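Phosphoribosyl-aminoimidazole carboxylase (Aspergillus clavatus, PDB 3K5I) probably catalyses the ATP-dependent carboxylation of 5-aminoimidazole ribonucleotide to N5-carboxyaminoimidazole ribonucleotide, a step of purine biosynthesis. Local coordinates at residues 25-31 with 87-93; 267-271 with 311-317; 40-44 with 60-64; 100-104 with 115-119. One frame throughout, in Å; residues are numbered along the deposited sequence.

How the contacts relate
Contact 1 joins two neighbouring strands, 26-30 and 89-92, within the parallel sheet of the preATP-grasp domain, and the other three lie around it. Contact 3 is nested in the chain between those strands, its centre about 12 Å away, between helix 34-46 and the loop after strand 49-54. Contact 4 comes next in sequence, its centre about 14 Å from that of contact 1; Leu102 and Ile118 pack beneath Leu30, Val90 and Ala92. Contact 2 comes last, its centre about 11 Å from that of contact 1. Its helix 307-315 lies over the other face of the sheet, where His311 NE2 probably bonds Thr91 OG1, and ties this parallel sheet to the large antiparallel sheet holding strand 269-278.

Contact 1. Residues 25-31 with 87-93; sequences RKVGVLG and CDVVTAE. With AIR (5-aminoimidazole ribonucleotide), chain I.
Lys26 to Leu30 run parallel to Val89 to Ala92, the strand axes 4.4 Å apart at their closest, and every second residue of the first strand, Gly28 and then Leu30, bonds across through both its N and its O: Gly28 N to Val89 O, Thr91 N to Gly28 O at 2.6 Å, Leu30 N to Thr91 O, and finally Glu93 N to Leu30 O. At the start of the strands a side chain takes over. Asp88 OD2 receives the backbone N of Lys26 at 3.0 Å in an almost straight bond (175°), made possible because the carboxylate swings to the side of its own backbone N (chi1 -48°). Gly28 has no side chain, which lets the sulfur of Cys87 settle 3.6 Å from Gly28 CA. On one face Val27 and Val89 lie side by side, Val27 CG2 4.1 Å from Val89 CG1, with Thr91 next to them; beta-branched residues suit such a sheet. Leu312 and Ile315 of helix 307-315 cover Val27, Ile315 also Thr91, and Leu316 meets Val89. Thr91 turns its hydroxyl to Glu112 O. On the opposite face Leu30 CD2 reaches across to Val90 CG1, 3.7 Å away, and Leu30 CB rests against Ala92 CB. Helix 77-84 lies under this side. Beyond the strands, AIR O2' donates to Glu93 OE2 in a very short bond (2.4 Å), and OE2 also accepts the amides of Gly33 and Gly36. Adjacent parallel strands ending in a glycine-rich turn, which Gly31 opens, with the ligand at their C-terminal ends, are the hallmark of a Rossmann-like nucleotide-binding sheet.

Contact 2. Residues 267-271 with 311-317; sequences GKGVF and HLRAILD
Lys268, His311 and Val270 carry this meeting of a strand start with a helix end. The imidazole of His311 is the hub: Val270 N comes to its edge, close to the ring plane, and gives ND1 a hydrogen bond of 2.8 Å that is practically straight (177°). Because ND1 accepts, NE2 probably bears the proton and can serve Thr91, so the ring is held at both nitrogens. With CG anti to the backbone N of His311 (chi1 -173°), the ring leans over toward the strand, where Gly269, having no side chain, brings its CA within 3.5 Å of His311 CE1. Val270 adds an apolar touch, CG2 to His311 CB, 3.9 Å. Lys268 runs along the last helical turn, its CD 3.3 Å from Ala314 O, and bends further along the chain carry NZ to Asp317 OD1 at 2.8 Å, a salt bridge whose hydrogen bond is weak; lysine is long enough to reach Asp317 past the Ala314 carbonyl. Asp317, with positive phi, closes the helix in a Schellman motif. Strand 269-278 is thus joined to helix 307-315, whose Leu312 and Ile315 meet Val27, an arrangement consistent with a junction between the ATP-grasp and preATP-grasp parts.

Contact 3. Residues 40-44 with 60-64; sequences VESAN and AKQIS
Apolar contact accounts for most of this meeting, and Val40 and Ile63 are at its centre. Val40 splits its two methyls between the ends of the 60-64 turn: CG2 goes to Ala60 CB at 3.8 Å, while CG1, anti to the backbone N (chi1 -167°), reaches Ser64 CB at 3.7 Å. A branched residue is well suited to fill both places at once. Between them Ile63 sends its long branch back at the helix. The position of that branch between the backbone N and the carbonyl carbon of Ile63 (chi1 62°) brings CD1 to 4.0 Å from Val40 CB and 3.7 Å from Glu41 CG. Helix 34-46 is the connection of a beta-alpha-beta crossover from strand 26-30 to strand 49-54 in the Rossmann-like domain, and the 60-64 turn, coming after the second of these strands, folds back beside it; Ala60, whose side chain is about 8 Å from AIR, also shares a backbone hydrogen bond with Gly32 of the glycine-rich turn. One hydrogen bond supplements the packing. Asn44 ND2 donates to Ile63 O at 3.0 Å, almost straight (165°) and nearly in the plane of its own amide, which gives the Ile63 carbonyl a donor, met nearly along its C=O direction. Ionic contact comes from beyond the chain: Glu41 OE1 forms a salt bridge with Arg45 of the second subunit. The same surface is used in dimerisation, as Asn44 packs on Ile63 of the second subunit and Ile63 packs on Asn44 of that subunit.

Contact 4. Residues 100-104 with 115-119; sequences YALEE and WQAIR
Leu102 and Trp115 sit where two nearly antiparallel helices come together, the axes of segments 100-104 and 115-119 being 169° apart in direction and 9.7 Å at closest. The inner side of this antiparallel helix pair in the preATP-grasp domain is close-packed at Leu102 CB, which meets Trp115 CB at 3.6 Å; Leu102 CD1 and Ile118 CD1 make a lighter contact at 4.2 Å. Leu102 packs on Val90 of the sheet and Ile118 on Ala92. Leucine and isoleucine suit such a buried seam. Trp115 bridges to the outer side. Its CG stands between the backbone N and the carbonyl carbon (chi1 65°), laying the indole against Glu103, whose CA makes a CH-pi contact over the five-membered ring (3.8 Å to its centroid) and whose CG lies 3.5 Å from Trp115 CZ2. Toward solvent, charged groups replace apolar ones. The guanidinium of Arg119 is stacked flat on Tyr100, planes 16° apart and CZ 3.6 Å from the ring centroid, a cation-pi contact, with Trp115 CZ3 over the other face. Thr99 OG1 holds Arg119 NE, which helps fix its rotation. Arg119 NH2, finally, donates to Glu103 OE1 at 2.9 Å, with OE1 in the guanidinium plane while NH2 sits above the carboxylate plane.

Contact 1. Residues 25-31 with 87-93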
loop_
_atom_site.group_PDB
_atom_site.type_symbol
_atom_site.label_atom_id
_atom_site.label_comp_id
_atom_site.label_asym_id
_atom_site.label_seq_id
_atom_site.Cartn_x
_atom_site.Cartn_y
_atom_site.Cartn_z
ATOM N N ARG A 25 -15.514 -14.349 4.555
ATOM C CA ARG A 25 -15.788 -13.874 5.905
ATOM C C ARG A 25 -15.675 -12.372 6.059
ATOM O O ARG A 25 -14.924 -11.689 5.348
ATOM C CB ARG A 25 -14.975 -14.642 6.935
ATOM C CG ARG A 25 -14.945 -16.096 6.498
ATOM C CD ARG A 25 -14.545 -17.024 7.590
ATOM N NE ARG A 25 -13.172 -17.465 7.410
ATOM C CZ ARG A 25 -12.387 -17.790 8.431
ATOM N NH1 ARG A 25 -12.827 -17.747 9.686
ATOM N NH2 ARG A 25 -11.149 -18.178 8.190
ATOM N N LYS A 26 -16.465 -11.892 7.013
ATOM C CA LYS A 26 -16.548 -10.490 7.351
ATOM C C LYS A 26 -15.789 -10.343 8.654
ATOM O O LYS A 26 -15.853 -11.185 9.541
ATOM C CB LYS A 26 -18.034 -10.102 7.472
ATOM C CG LYS A 26 -18.667 -9.574 6.153
ATOM C CD LYS A 26 -20.206 -9.354 6.134
ATOM C CE LYS A 26 -21.017 -10.647 6.281
ATOM N NZ LYS A 26 -22.007 -10.817 7.404
ATOM N N VAL A 27 -15.012 -9.279 8.741
ATOM C CA VAL A 27 -14.216 -8.992 9.928
ATOM C C VAL A 27 -14.730 -7.722 10.608
ATOM O O VAL A 27 -14.896 -6.712 9.883
ATOM C CB VAL A 27 -12.747 -8.715 9.572
ATOM C CG1 VAL A 27 -12.033 -8.426 10.870
ATOM C CG2 VAL A 27 -12.095 -9.949 8.874
ATOM N N GLY A 28 -15.004 -7.777 11.916
ATOM C CA GLY A 28 -15.530 -6.624 12.679
ATOM C C GLY A 28 -14.310 -6.071 13.356
ATOM O O GLY A 28 -13.600 -6.839 14.049
ATOM N N VAL A 29 -14.060 -4.784 13.139
ATOM C CA VAL A 29 -12.897 -4.196 13.820
ATOM C C VAL A 29 -13.376 -3.149 14.810
ATOM O O VAL A 29 -14.033 -2.171 14.445
ATOM C CB VAL A 29 -11.765 -3.594 12.896
ATOM C CG1 VAL A 29 -12.241 -2.350 12.183
ATOM C CG2 VAL A 29 -10.542 -3.069 13.741
ATOM N N LEU A 30 -13.050 -3.349 16.079
ATOM C CA LEU A 30 -13.472 -2.382 17.066
ATOM C C LEU A 30 -12.488 -1.176 17.087
ATOM O O LEU A 30 -11.380 -1.310 17.585
ATOM C CB LEU A 30 -13.287 -3.077 18.401
ATOM C CG LEU A 30 -14.486 -3.713 19.093
ATOM C CD1 LEU A 30 -15.970 -3.653 18.506
ATOM C CD2 LEU A 30 -13.822 -5.006 19.527
ATOM N N GLY A 31 -12.864 -0.039 16.572
ATOM C CA GLY A 31 -11.983 1.133 16.532
ATOM C C GLY A 31 -11.714 1.416 15.042
ATOM O O GLY A 31 -11.596 0.439 14.305
ATOM N N CYS A 87 -20.757 -10.039 11.936
ATOM C CA CYS A 87 -19.487 -10.307 11.350
ATOM C C CYS A 87 -18.983 -11.667 11.812
ATOM O O CYS A 87 -19.368 -12.163 12.864
ATOM C CB CYS A 87 -18.566 -9.091 11.693
ATOM S SG CYS A 87 -17.806 -9.325 13.345
ATOM N N ASP A 88 -18.133 -12.301 11.013
ATOM C CA ASP A 88 -17.651 -13.581 11.474
ATOM C C ASP A 88 -16.546 -13.567 12.483
ATOM O O ASP A 88 -16.368 -14.616 13.078
ATOM C CB ASP A 88 -17.373 -14.557 10.349
ATOM C CG ASP A 88 -18.532 -14.586 9.405
ATOM O OD1 ASP A 88 -19.635 -15.128 9.715
ATOM O OD2 ASP A 88 -18.262 -13.888 8.411
ATOM N N VAL A 89 -15.801 -12.478 12.669
ATOM C CA VAL A 89 -14.734 -12.487 13.681
ATOM C C VAL A 89 -14.637 -11.037 14.050
ATOM O O VAL A 89 -14.727 -10.124 13.240
ATOM C CB VAL A 89 -13.374 -13.113 13.296
ATOM C CG1 VAL A 89 -12.870 -12.468 12.020
ATOM C CG2 VAL A 89 -12.358 -12.994 14.440
ATOM N N VAL A 90 -14.539 -10.854 15.346
ATOM C CA VAL A 90 -14.455 -9.484 15.836
ATOM C C VAL A 90 -13.045 -9.220 16.346
ATOM O O VAL A 90 -12.523 -9.957 17.159
ATOM C CB VAL A 90 -15.511 -9.212 16.921
ATOM C CG1 VAL A 90 -15.164 -7.902 17.654
ATOM C CG2 VAL A 90 -16.904 -9.179 16.249
ATOM N N THR A 91 -12.384 -8.181 15.872
ATOM C CA THR A 91 -11.027 -7.960 16.378
ATOM C C THR A 91 -10.938 -6.518 16.866
ATOM O O THR A 91 -11.925 -5.772 16.840
ATOM C CB THR A 91 -9.901 -8.372 15.367
ATOM O OG1 THR A 91 -8.637 -8.344 16.064
ATOM C CG2 THR A 91 -9.862 -7.495 14.069
ATOM N N ALA A 92 -9.780 -6.087 17.344
ATOM C CA ALA A 92 -9.656 -4.701 17.783
ATOM C C ALA A 92 -8.387 -3.994 17.364
ATOM O O ALA A 92 -7.318 -4.574 17.345
ATOM C CB ALA A 92 -9.865 -4.536 19.290
ATOM N N GLU A 93 -8.528 -2.722 17.020
ATOM C CA GLU A 93 -7.414 -1.821 16.635
ATOM C C GLU A 93 -7.069 -0.878 17.779
ATOM O O GLU A 93 -6.255 0.014 17.684
ATOM C CB GLU A 93 -7.545 -1.091 15.276
ATOM C CG GLU A 93 -8.749 -0.148 15.117
ATOM C CD GLU A 93 -8.342 1.269 15.532
ATOM O OE1 GLU A 93 -8.577 1.701 16.678
ATOM O OE2 GLU A 93 -7.788 1.935 14.646
HETATM N N1 AIR I . -4.278 3.385 18.556
HETATM C C2 AIR I . -4.864 2.421 19.323
HETATM N N3 AIR I . -4.291 2.208 20.505
HETATM C C4 AIR I . -3.218 3.079 20.477
HETATM C C5 AIR I . -3.191 3.820 19.297
HETATM N N6 AIR I . -2.332 4.797 18.864
HETATM C "C1'" AIR I . -4.624 3.998 17.252
HETATM C "C2'" AIR I . -5.879 3.385 16.590
HETATM C "C3'" AIR I . -6.879 4.135 17.486
HETATM C "C4'" AIR I . -6.327 5.553 17.318
HETATM O "O4'" AIR I . -4.931 5.336 17.598
HETATM O "O2'" AIR I . -6.070 3.507 15.166
HETATM O "O3'" AIR I . -8.195 3.864 17.053
HETATM C "C5'" AIR I . -6.869 6.969 17.264
HETATM O "O5'" AIR I . -6.140 7.902 18.111
HETATM P P AIR I . -6.677 9.423 18.207
HETATM O O6 AIR I . -5.537 10.463 17.698
HETATM O O7 AIR I . -7.008 9.559 19.653
HETATM O O8 AIR I . -7.883 9.525 17.302
#

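Contact 2. Residues 267-271 with 311-317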
loop_
_atom_site.group_PDB
_atom_site.type_symbol
_atom_site.label_atom_id
_atom_site.label_comp_id
_atom_site.label_asym_id
_atom_site.label_seq_id
_atom_site.Cartn_x
_atom_site.Cartn_y
_atom_site.Cartn_z
ATOM N N GLY A 267 -5.524 -15.844 22.506
ATOM C CA GLY A 267 -5.859 -15.196 21.257
ATOM C C GLY A 267 -4.909 -15.360 20.047
ATOM O O GLY A 267 -3.718 -15.658 20.142
ATOM N N LYS A 268 -5.482 -15.120 18.879
ATOM C CA LYS A 268 -4.744 -15.200 17.640
ATOM C C LYS A 268 -4.648 -13.727 17.319
ATOM O O LYS A 268 -5.513 -12.954 17.712
ATOM C CB LYS A 268 -5.608 -15.917 16.600
ATOM C CG LYS A 268 -5.345 -17.425 16.738
ATOM C CD LYS A 268 -5.779 -18.227 15.475
ATOM C CE LYS A 268 -7.299 -18.096 15.247
ATOM N NZ LYS A 268 -8.073 -19.391 15.280
ATOM N N GLY A 269 -3.589 -13.323 16.638
ATOM C CA GLY A 269 -3.502 -11.907 16.328
ATOM C C GLY A 269 -2.090 -11.384 16.545
ATOM O O GLY A 269 -1.193 -12.047 17.091
ATOM N N VAL A 270 -1.914 -10.177 16.039
ATOM C CA VAL A 270 -0.645 -9.542 16.223
ATOM C C VAL A 270 -0.668 -8.864 17.596
ATOM O O VAL A 270 -1.664 -8.268 18.043
ATOM C CB VAL A 270 -0.419 -8.473 15.184
ATOM C CG1 VAL A 270 0.429 -7.284 15.783
ATOM C CG2 VAL A 270 0.177 -9.142 13.953
ATOM N N PHE A 271 0.489 -8.989 18.231
ATOM C CA PHE A 271 0.871 -8.450 19.522
ATOM C C PHE A 271 2.141 -7.617 19.386
ATOM O O PHE A 271 3.133 -7.965 18.715
ATOM C CB PHE A 271 1.262 -9.580 20.457
ATOM C CG PHE A 271 0.098 -10.292 21.034
ATOM C CD1 PHE A 271 -0.612 -11.196 20.264
ATOM C CD2 PHE A 271 -0.283 -10.046 22.334
ATOM C CE1 PHE A 271 -1.686 -11.857 20.790
ATOM C CE2 PHE A 271 -1.370 -10.701 22.852
ATOM C CZ PHE A 271 -2.072 -11.603 22.078
ATOM N N HIS A 311 -1.906 -9.857 10.687
ATOM C CA HIS A 311 -3.012 -9.920 11.639
ATOM C C HIS A 311 -4.314 -10.483 11.045
ATOM O O HIS A 311 -4.980 -11.300 11.650
ATOM C CB HIS A 311 -3.287 -8.559 12.189
ATOM C CG HIS A 311 -4.295 -8.600 13.276
ATOM N ND1 HIS A 311 -3.949 -8.925 14.572
ATOM C CD2 HIS A 311 -5.643 -8.438 13.260
ATOM C CE1 HIS A 311 -5.046 -8.952 15.313
ATOM N NE2 HIS A 311 -6.084 -8.639 14.551
ATOM N N LEU A 312 -4.678 -10.088 9.836
ATOM C CA LEU A 312 -5.895 -10.619 9.246
ATOM C C LEU A 312 -5.749 -12.097 9.060
ATOM O O LEU A 312 -6.631 -12.854 9.400
ATOM C CB LEU A 312 -6.024 -10.042 7.845
ATOM C CG LEU A 312 -6.804 -8.753 7.677
ATOM C CD1 LEU A 312 -6.735 -8.523 6.178
ATOM C CD2 LEU A 312 -8.276 -8.938 8.217
ATOM N N ARG A 313 -4.617 -12.517 8.485
ATOM C CA ARG A 313 -4.387 -13.931 8.261
ATOM C C ARG A 313 -4.533 -14.719 9.543
ATOM O O ARG A 313 -5.184 -15.783 9.593
ATOM C CB ARG A 313 -2.983 -14.165 7.661
ATOM C CG ARG A 313 -2.966 -13.720 6.206
ATOM C CD ARG A 313 -1.532 -13.519 5.590
ATOM N NE ARG A 313 -1.551 -13.168 4.159
ATOM C CZ ARG A 313 -1.072 -13.915 3.159
ATOM N NH1 ARG A 313 -0.580 -15.115 3.357
ATOM N NH2 ARG A 313 -1.100 -13.511 1.900
ATOM N N ALA A 314 -3.902 -14.167 10.581
ATOM C CA ALA A 314 -3.914 -14.885 11.857
ATOM C C ALA A 314 -5.310 -15.128 12.405
ATOM O O ALA A 314 -5.666 -16.232 12.850
ATOM C CB ALA A 314 -3.079 -14.182 12.900
ATOM N N ILE A 315 -6.106 -14.067 12.400
ATOM C CA ILE A 315 -7.430 -14.204 12.949
ATOM C C ILE A 315 -8.389 -14.930 12.008
ATOM O O ILE A 315 -9.530 -15.184 12.400
ATOM C CB ILE A 315 -8.063 -12.809 13.250
ATOM C CG1 ILE A 315 -8.234 -12.028 11.972
ATOM C CG2 ILE A 315 -7.286 -11.978 14.264
ATOM C CD1 ILE A 315 -8.999 -10.815 12.368
ATOM N N LEU A 316 -7.953 -15.193 10.780
ATOM C CA LEU A 316 -8.774 -15.859 9.753
ATOM C C LEU A 316 -8.223 -17.246 9.453
ATOM O O LEU A 316 -8.716 -17.913 8.535
ATOM C CB LEU A 316 -8.866 -15.045 8.450
ATOM C CG LEU A 316 -9.784 -13.882 8.789
ATOM C CD1 LEU A 316 -9.893 -12.840 7.693
ATOM C CD2 LEU A 316 -11.222 -14.316 9.204
ATOM N N ASP A 317 -7.198 -17.649 10.212
ATOM C CA ASP A 317 -6.546 -18.929 10.027
ATOM C C ASP A 317 -6.016 -19.094 8.625
ATOM O O ASP A 317 -6.131 -20.179 8.049
ATOM C CB ASP A 317 -7.460 -20.093 10.417
ATOM C CG ASP A 317 -7.910 -19.920 11.866
ATOM O OD1 ASP A 317 -7.040 -19.518 12.674
ATOM O OD2 ASP A 317 -9.115 -20.040 12.174
#

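Contact 3. Residues 40-44 with 60-64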
loop_
_atom_site.group_PDB
_atom_site.type_symbol
_atom_site.label_atom_id
_atom_site.label_comp_id
_atom_site.label_asym_id
_atom_site.label_seq_id
_atom_site.Cartn_x
_atom_site.Cartn_y
_atom_site.Cartn_z
ATOM N N VAL A 40 -7.602 -2.135 7.017
ATOM C CA VAL A 40 -8.498 -2.100 5.847
ATOM C C VAL A 40 -7.652 -2.023 4.594
ATOM O O VAL A 40 -7.906 -2.745 3.635
ATOM C CB VAL A 40 -9.550 -0.946 5.891
ATOM C CG1 VAL A 40 -10.716 -1.100 4.820
ATOM C CG2 VAL A 40 -10.198 -0.975 7.255
ATOM N N GLU A 41 -6.605 -1.221 4.541
ATOM C CA GLU A 41 -5.909 -1.385 3.279
ATOM C C GLU A 41 -5.610 -2.862 3.047
ATOM O O GLU A 41 -5.810 -3.430 1.950
ATOM C CB GLU A 41 -4.586 -0.677 3.344
ATOM C CG GLU A 41 -4.810 0.657 4.034
ATOM C CD GLU A 41 -3.508 1.434 4.090
ATOM O OE1 GLU A 41 -2.465 0.793 4.283
ATOM O OE2 GLU A 41 -3.417 2.653 3.867
ATOM N N SER A 42 -5.103 -3.520 4.075
ATOM C CA SER A 42 -4.757 -4.946 3.865
ATOM C C SER A 42 -5.990 -5.765 3.538
ATOM O O SER A 42 -5.876 -6.717 2.799
ATOM C CB SER A 42 -4.165 -5.523 5.155
ATOM O OG SER A 42 -2.833 -5.070 5.297
ATOM N N ALA A 43 -7.154 -5.411 4.080
ATOM C CA ALA A 43 -8.359 -6.192 3.849
ATOM C C ALA A 43 -8.836 -6.133 2.410
ATOM O O ALA A 43 -9.252 -7.134 1.773
ATOM C CB ALA A 43 -9.499 -5.842 4.998
ATOM N N ASN A 44 -8.668 -4.930 1.902
ATOM C CA ASN A 44 -9.070 -4.482 0.571
ATOM C C ASN A 44 -8.285 -5.188 -0.508
ATOM O O ASN A 44 -8.813 -5.499 -1.602
ATOM C CB ASN A 44 -8.809 -2.970 0.461
ATOM C CG ASN A 44 -9.858 -2.123 1.190
ATOM O OD1 ASN A 44 -10.913 -2.621 1.629
ATOM N ND2 ASN A 44 -9.605 -0.801 1.239
ATOM N N ALA A 60 -10.756 4.644 8.895
ATOM C CA ALA A 60 -10.927 3.335 8.273
ATOM C C ALA A 60 -12.151 3.156 7.405
ATOM O O ALA A 60 -12.160 2.438 6.410
ATOM C CB ALA A 60 -10.645 2.157 9.299
ATOM N N LYS A 61 -13.183 3.883 7.786
ATOM C CA LYS A 61 -14.445 3.859 7.067
ATOM C C LYS A 61 -14.223 4.568 5.748
ATOM O O LYS A 61 -14.757 4.107 4.745
ATOM C CB LYS A 61 -15.478 4.623 7.883
ATOM C CG LYS A 61 -15.827 3.914 9.184
ATOM C CD LYS A 61 -17.150 4.645 9.636
ATOM C CE LYS A 61 -17.929 3.769 10.634
ATOM N NZ LYS A 61 -17.943 4.404 11.945
ATOM N N GLN A 62 -13.401 5.624 5.806
ATOM C CA GLN A 62 -13.002 6.441 4.688
ATOM C C GLN A 62 -12.529 5.698 3.449
ATOM O O GLN A 62 -12.695 6.241 2.325
ATOM C CB GLN A 62 -12.026 7.524 5.087
ATOM C CG GLN A 62 -12.612 8.448 6.120
ATOM C CD GLN A 62 -11.599 9.541 6.416
ATOM O OE1 GLN A 62 -10.716 9.890 5.610
ATOM N NE2 GLN A 62 -11.671 10.047 7.626
ATOM N N ILE A 63 -12.060 4.463 3.640
ATOM C CA ILE A 63 -11.553 3.621 2.519
ATOM C C ILE A 63 -12.219 2.258 2.382
ATOM O O ILE A 63 -11.616 1.276 1.956
ATOM C CB ILE A 63 -9.985 3.473 2.566
ATOM C CG1 ILE A 63 -9.525 2.765 3.870
ATOM C CG2 ILE A 63 -9.343 4.872 2.614
ATOM C CD1 ILE A 63 -8.205 2.019 3.637
ATOM N N SER A 64 -13.483 2.202 2.761
ATOM C CA SER A 64 -14.234 0.971 2.711
ATOM C C SER A 64 -15.687 1.436 2.509
ATOM O O SER A 64 -16.457 1.604 3.459
ATOM C CB SER A 64 -14.088 0.366 4.113
ATOM O OG SER A 64 -14.967 -0.729 4.330
#

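Contact 4. Residues 100-104 with 115-119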
loop_
_atom_site.group_PDB
_atom_site.type_symbol
_atom_site.label_atom_id
_atom_site.label_comp_id
_atom_site.label_asym_id
_atom_site.label_seq_id
_atom_site.Cartn_x
_atom_site.Cartn_y
_atom_site.Cartn_z
ATOM N N TYR A 100 -16.863 -6.318 28.170
ATOM C CA TYR A 100 -18.022 -6.956 28.818
ATOM C C TYR A 100 -19.067 -7.269 27.763
ATOM O O TYR A 100 -19.588 -8.385 27.704
ATOM C CB TYR A 100 -18.549 -6.087 29.948
ATOM C CG TYR A 100 -17.523 -6.050 31.057
ATOM C CD1 TYR A 100 -17.520 -7.013 32.069
ATOM C CD2 TYR A 100 -16.557 -5.070 31.079
ATOM C CE1 TYR A 100 -16.571 -6.984 33.063
ATOM C CE2 TYR A 100 -15.631 -5.000 32.084
ATOM C CZ TYR A 100 -15.602 -5.986 33.061
ATOM O OH TYR A 100 -14.744 -5.856 34.125
ATOM N N ALA A 101 -19.284 -6.311 26.871
ATOM C CA ALA A 101 -20.195 -6.536 25.761
ATOM C C ALA A 101 -19.577 -7.717 25.020
ATOM O O ALA A 101 -20.308 -8.568 24.544
ATOM C CB ALA A 101 -20.170 -5.368 24.760
ATOM N N LEU A 102 -18.256 -7.758 24.845
ATOM C CA LEU A 102 -17.584 -8.876 24.141
ATOM C C LEU A 102 -17.765 -10.254 24.807
ATOM O O LEU A 102 -17.970 -11.259 24.109
ATOM C CB LEU A 102 -16.087 -8.659 23.921
ATOM C CG LEU A 102 -15.455 -7.637 22.949
ATOM C CD1 LEU A 102 -13.908 -7.546 23.034
ATOM C CD2 LEU A 102 -15.883 -7.805 21.502
ATOM N N GLU A 103 -17.697 -10.305 26.144
ATOM C CA GLU A 103 -17.932 -11.560 26.871
ATOM C C GLU A 103 -19.430 -11.938 26.597
ATOM O O GLU A 103 -19.797 -13.083 26.416
ATOM C CB GLU A 103 -17.687 -11.314 28.367
ATOM C CG GLU A 103 -17.953 -12.517 29.335
ATOM C CD GLU A 103 -17.690 -12.173 30.822
ATOM O OE1 GLU A 103 -17.606 -10.926 31.077
ATOM O OE2 GLU A 103 -17.559 -13.098 31.680
ATOM N N GLU A 104 -20.308 -10.949 26.534
ATOM C CA GLU A 104 -21.701 -11.226 26.315
ATOM C C GLU A 104 -21.987 -11.835 24.983
ATOM O O GLU A 104 -22.887 -12.674 24.846
ATOM C CB GLU A 104 -22.471 -9.931 26.223
ATOM C CG GLU A 104 -23.764 -9.876 26.982
ATOM C CD GLU A 104 -23.821 -8.540 27.687
ATOM O OE1 GLU A 104 -23.801 -8.527 28.934
ATOM O OE2 GLU A 104 -23.809 -7.500 26.993
ATOM N N TRP A 115 -11.429 -11.735 24.472
ATOM C CA TRP A 115 -11.850 -10.644 25.325
ATOM C C TRP A 115 -11.151 -10.609 26.687
ATOM O O TRP A 115 -10.943 -9.553 27.297
ATOM C CB TRP A 115 -13.361 -10.484 25.429
ATOM C CG TRP A 115 -13.887 -11.695 26.107
ATOM C CD1 TRP A 115 -14.452 -12.790 25.525
ATOM C CD2 TRP A 115 -13.915 -11.913 27.521
ATOM N NE1 TRP A 115 -14.821 -13.694 26.498
ATOM C CE2 TRP A 115 -14.518 -13.173 27.734
ATOM C CE3 TRP A 115 -13.431 -11.191 28.621
ATOM C CZ2 TRP A 115 -14.701 -13.712 29.016
ATOM C CZ3 TRP A 115 -13.663 -11.680 29.900
ATOM C CH2 TRP A 115 -14.273 -12.942 30.089
ATOM N N GLN A 116 -10.772 -11.768 27.203
ATOM C CA GLN A 116 -10.085 -11.741 28.507
ATOM C C GLN A 116 -8.681 -11.126 28.372
ATOM O O GLN A 116 -8.249 -10.436 29.298
ATOM C CB GLN A 116 -9.924 -13.150 29.051
ATOM C CG GLN A 116 -11.200 -13.939 29.326
ATOM C CD GLN A 116 -11.614 -14.853 28.171
ATOM O OE1 GLN A 116 -11.263 -14.569 27.018
ATOM N NE2 GLN A 116 -12.372 -15.927 28.468
ATOM N N ALA A 117 -7.976 -11.345 27.252
ATOM C CA ALA A 117 -6.628 -10.784 26.991
ATOM C C ALA A 117 -6.736 -9.267 26.954
ATOM O O ALA A 117 -6.018 -8.565 27.686
ATOM C CB ALA A 117 -6.024 -11.321 25.630
ATOM N N ILE A 118 -7.718 -8.772 26.178
ATOM C CA ILE A 118 -8.016 -7.359 26.054
ATOM C C ILE A 118 -8.363 -6.774 27.423
ATOM O O ILE A 118 -7.833 -5.753 27.864
ATOM C CB ILE A 118 -9.200 -7.117 25.040
ATOM C CG1 ILE A 118 -8.814 -7.521 23.601
ATOM C CG2 ILE A 118 -9.423 -5.595 24.726
ATOM C CD1 ILE A 118 -9.764 -7.008 22.458
ATOM N N ARG A 119 -9.280 -7.419 28.131
ATOM C CA ARG A 119 -9.644 -6.873 29.441
ATOM C C ARG A 119 -8.428 -6.730 30.304
ATOM O O ARG A 119 -8.242 -5.690 30.940
ATOM C CB ARG A 119 -10.555 -7.780 30.261
ATOM C CG ARG A 119 -11.351 -7.019 31.327
ATOM C CD ARG A 119 -12.327 -8.067 31.960
ATOM N NE ARG A 119 -13.500 -8.179 31.091
ATOM C CZ ARG A 119 -14.581 -8.917 31.307
ATOM N NH1 ARG A 119 -14.631 -9.652 32.399
ATOM N NH2 ARG A 119 -15.586 -8.910 30.435
#